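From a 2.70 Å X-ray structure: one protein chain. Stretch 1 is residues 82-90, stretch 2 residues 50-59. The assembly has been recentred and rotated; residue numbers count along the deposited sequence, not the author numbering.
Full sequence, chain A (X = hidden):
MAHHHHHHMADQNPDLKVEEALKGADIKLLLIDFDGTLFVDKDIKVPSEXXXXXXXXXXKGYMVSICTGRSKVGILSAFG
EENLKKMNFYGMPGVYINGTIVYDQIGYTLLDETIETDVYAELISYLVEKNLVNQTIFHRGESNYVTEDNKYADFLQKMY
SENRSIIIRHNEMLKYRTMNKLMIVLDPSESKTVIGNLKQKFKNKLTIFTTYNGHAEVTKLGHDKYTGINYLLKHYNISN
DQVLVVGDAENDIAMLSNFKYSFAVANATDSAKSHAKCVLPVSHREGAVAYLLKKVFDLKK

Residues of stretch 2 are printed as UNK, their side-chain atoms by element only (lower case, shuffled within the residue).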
# COMPACT_ATOMS: atom_id res chain seq x y z
N GLU A 82 -17.26 12.44 -28.41
CA GLU A 82 -18.14 13.58 -28.14
C GLU A 82 -18.11 14.01 -26.67
O GLU A 82 -18.02 15.20 -26.37
CB GLU A 82 -19.59 13.29 -28.59
CG GLU A 82 -20.53 14.50 -28.41
CD GLU A 82 -21.85 14.35 -29.14
OE1 GLU A 82 -22.49 13.28 -29.00
OE2 GLU A 82 -22.26 15.31 -29.82
N ASN A 83 -18.21 13.03 -25.77
CA ASN A 83 -18.09 13.29 -24.33
C ASN A 83 -16.75 13.91 -23.92
O ASN A 83 -16.71 14.79 -23.06
CB ASN A 83 -18.31 12.01 -23.53
CG ASN A 83 -19.76 11.65 -23.38
OD1 ASN A 83 -20.65 12.44 -23.69
ND2 ASN A 83 -20.02 10.46 -22.86
N LEU A 84 -15.68 13.45 -24.56
CA LEU A 84 -14.34 13.98 -24.28
C LEU A 84 -14.28 15.47 -24.64
O LEU A 84 -13.67 16.26 -23.91
CB LEU A 84 -13.27 13.20 -25.06
CG LEU A 84 -13.15 11.68 -24.84
CD1 LEU A 84 -11.91 11.15 -25.53
CD2 LEU A 84 -13.13 11.28 -23.36
N LYS A 85 -14.90 15.84 -25.76
CA LYS A 85 -14.99 17.24 -26.17
C LYS A 85 -15.83 18.01 -25.17
O LYS A 85 -15.45 19.08 -24.70
CB LYS A 85 -15.61 17.36 -27.56
CG LYS A 85 -14.68 17.03 -28.73
CD LYS A 85 -13.83 18.24 -29.12
CE LYS A 85 -13.28 18.13 -30.54
NZ LYS A 85 -12.53 19.38 -30.90
N LYS A 86 -16.98 17.44 -24.83
CA LYS A 86 -17.93 18.05 -23.90
C LYS A 86 -17.30 18.30 -22.52
O LYS A 86 -17.50 19.36 -21.93
CB LYS A 86 -19.16 17.14 -23.77
CG LYS A 86 -20.32 17.71 -22.96
CD LYS A 86 -21.54 16.78 -23.03
CE LYS A 86 -22.64 17.15 -22.03
NZ LYS A 86 -23.72 16.12 -21.95
N MET A 87 -16.54 17.33 -22.01
CA MET A 87 -15.87 17.48 -20.71
C MET A 87 -14.61 18.32 -20.79
O MET A 87 -14.23 18.96 -19.81
CB MET A 87 -15.47 16.12 -20.15
CG MET A 87 -16.60 15.20 -19.83
SD MET A 87 -16.00 13.66 -19.13
CE MET A 87 -15.13 12.92 -20.52
N ASN A 88 -13.96 18.30 -21.96
CA ASN A 88 -12.60 18.79 -22.15
C ASN A 88 -11.63 17.95 -21.31
O ASN A 88 -10.80 18.47 -20.57
CB ASN A 88 -12.49 20.28 -21.82
CG ASN A 88 -11.18 20.88 -22.29
OD1 ASN A 88 -10.51 20.33 -23.17
ND2 ASN A 88 -10.81 22.02 -21.72
N PHE A 89 -11.76 16.63 -21.46
CA PHE A 89 -10.97 15.66 -20.72
C PHE A 89 -10.61 14.49 -21.64
O PHE A 89 -11.47 13.99 -22.37
CB PHE A 89 -11.77 15.15 -19.53
CG PHE A 89 -10.99 14.25 -18.63
CD1 PHE A 89 -9.99 14.77 -17.82
CD2 PHE A 89 -11.24 12.88 -18.59
CE1 PHE A 89 -9.25 13.95 -16.98
CE2 PHE A 89 -10.51 12.05 -17.76
CZ PHE A 89 -9.51 12.58 -16.95
N TYR A 90 -9.34 14.07 -21.59
CA TYR A 90 -8.81 13.07 -22.52
C TYR A 90 -7.92 12.08 -21.77
O TYR A 90 -6.91 11.60 -22.29
CB TYR A 90 -8.04 13.78 -23.66
CG TYR A 90 -8.87 14.84 -24.36
CD1 TYR A 90 -9.63 14.55 -25.50
CD2 TYR A 90 -8.94 16.14 -23.85
CE1 TYR A 90 -10.42 15.53 -26.11
CE2 TYR A 90 -9.72 17.12 -24.45
CZ TYR A 90 -10.45 16.81 -25.57
OH TYR A 90 -11.22 17.79 -26.15
N UNK A 50 -22.86 12.43 -15.04
CA UNK A 50 -21.46 12.28 -14.68
C UNK A 50 -20.56 13.10 -15.62
O UNK A 50 -19.60 13.74 -15.15
c UNK A 50 -21.06 10.81 -14.69
c UNK A 50 -21.63 10.04 -13.51
o UNK A 50 -22.29 10.59 -12.63
n UNK A 50 -21.37 8.74 -13.49
N UNK A 51 -20.88 13.10 -16.91
CA UNK A 51 -20.14 13.88 -17.90
C UNK A 51 -20.18 15.38 -17.56
O UNK A 51 -19.15 16.05 -17.62
c UNK A 51 -19.97 12.37 -19.92
c UNK A 51 -20.64 13.61 -19.34
c UNK A 51 -20.38 11.08 -19.29
c UNK A 51 -20.31 14.75 -20.27
N UNK A 52 -21.35 15.89 -17.20
CA UNK A 52 -21.46 17.30 -16.78
C UNK A 52 -20.69 17.56 -15.50
O UNK A 52 -20.09 18.62 -15.33
c UNK A 52 -22.93 17.70 -16.56
o UNK A 52 -24.78 17.02 -17.88
c UNK A 52 -23.73 17.70 -17.84
o UNK A 52 -23.33 18.39 -18.80
N UNK A 53 -20.72 16.59 -14.59
CA UNK A 53 -20.04 16.71 -13.31
C UNK A 53 -18.55 16.90 -13.54
O UNK A 53 -17.94 17.82 -12.99
c UNK A 53 -20.28 15.48 -12.45
N UNK A 54 -17.98 16.04 -14.37
CA UNK A 54 -16.59 16.14 -14.73
C UNK A 54 -16.35 17.45 -15.49
O UNK A 54 -15.40 18.18 -15.19
c UNK A 54 -16.13 14.93 -15.54
c UNK A 54 -14.73 15.16 -16.11
c UNK A 54 -16.06 12.38 -15.41
c UNK A 54 -16.16 13.68 -14.65
N UNK A 55 -17.24 17.76 -16.43
CA UNK A 55 -17.17 19.02 -17.19
C UNK A 55 -17.02 20.19 -16.26
O UNK A 55 -16.13 21.02 -16.43
c UNK A 55 -18.37 20.40 -19.00
c UNK A 55 -19.69 21.72 -20.74
c UNK A 55 -18.41 19.21 -18.06
c UNK A 55 -19.63 20.46 -19.87
n UNK A 55 -18.94 21.59 -22.04
N UNK A 56 -17.88 20.26 -15.25
CA UNK A 56 -17.87 21.38 -14.32
C UNK A 56 -16.64 21.36 -13.42
O UNK A 56 -16.06 22.41 -13.13
o UNK A 56 -20.95 23.70 -11.22
c UNK A 56 -19.15 21.40 -13.49
c UNK A 56 -19.40 22.71 -12.74
c UNK A 56 -20.72 22.74 -11.99
o UNK A 56 -21.53 21.80 -12.16
N UNK A 57 -16.23 20.16 -13.00
CA UNK A 57 -15.06 19.99 -12.12
C UNK A 57 -13.80 20.57 -12.75
O UNK A 57 -13.01 21.23 -12.07
c UNK A 57 -14.85 18.51 -11.79
N UNK A 58 -13.64 20.34 -14.05
CA UNK A 58 -12.51 20.87 -14.81
C UNK A 58 -12.61 22.40 -14.94
O UNK A 58 -11.61 23.10 -14.85
c UNK A 58 -11.36 20.89 -17.05
c UNK A 58 -12.41 17.90 -17.21
c UNK A 58 -12.07 18.74 -16.03
c UNK A 58 -12.42 20.22 -16.19
N UNK A 59 -13.82 22.90 -15.14
CA UNK A 59 -14.05 24.35 -15.17
C UNK A 59 -13.87 25.02 -13.80
O UNK A 59 -13.35 26.12 -13.71
o UNK A 59 -17.90 24.37 -16.93
c UNK A 59 -15.53 24.19 -17.19
c UNK A 59 -16.95 24.17 -17.73
o UNK A 59 -17.09 23.94 -18.95
c UNK A 59 -15.43 24.63 -15.74

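Position 50 has four side-chain atoms: two carbons, the second carrying one oxygen and one nitrogen. That is a carboxamide on a single methylene. It does not touch stretch 1, and its polar atoms are hydrogen-bonded elsewhere in the structure. It is Asn50.

Position 51 has four carbons, forked at the first, with one arm two carbons long. It points toward stretch 1 and meets Asn83, Lys86 and Met87. The beta branch with unequal arms makes it Ile51. Its CG1 lies 3.5 Å from Asn83 ND2, and its CG2 lies 3.6 Å from Lys86 CD and 3.8 Å from Met87 CG.

Position 52 has two carbons, the second carrying two oxygens. Its CA-to-CB bond points away, but the carboxylate comes nearer and meets Lys86. It is Asp52. OD1 is 3.9 Å from Lys86 NZ, a long salt bridge.

Position 53 has one carbon and no contact with stretch 1. It is Ala53.

Position 54 again has four carbons, forked at the first, with one arm two carbons long. It points toward stretch 1 and touches the sulfur of Met87. It is Ile54, with CG2 3.6 Å from Met87 SD.

Position 55 has four carbons in a row ending in nitrogen. The nitrogen reaches the backbone of Lys86. It is Lys55. NZ donates a hydrogen bond of 2.7 Å to Lys86 O; the last chi angle, in the p well, bends an otherwise extended chain.

Position 56 has three carbons, the third carrying two oxygens. It points away and makes no contact. It is Glu56.

Position 57 has one carbon, out of reach of stretch 1. It is Ala57.

Position 58 has the same four-carbon fork as 51 and 54. Its longer arm reaches Met87, Asn88 and Phe89. It is Ile58. CD1 sits 3.3 Å from Met87 O and 3.7 Å from Phe89 CB.

Position 59 has three carbons, the third carrying two oxygens, and makes no contact. It is Glu59.

The two helices run at 36° to each other, with axes 9.1 Å apart at closest approach. They come nearest at Met87 and Lys55, whose CA atoms are 4.1 Å apart. Ile51, Ile54 and Ile58 recur at helical spacing and form an apolar strip. Met87 packs on the first two, and Phe89 meets the third. Asn88, with positive phi, ends the helix of stretch 1. Near that end Lys86 O is free to accept from Lys55, while the side chain of Lys86 extends to Asp52.

Stretch 2, residues 50-59: NIDAIKEAIE
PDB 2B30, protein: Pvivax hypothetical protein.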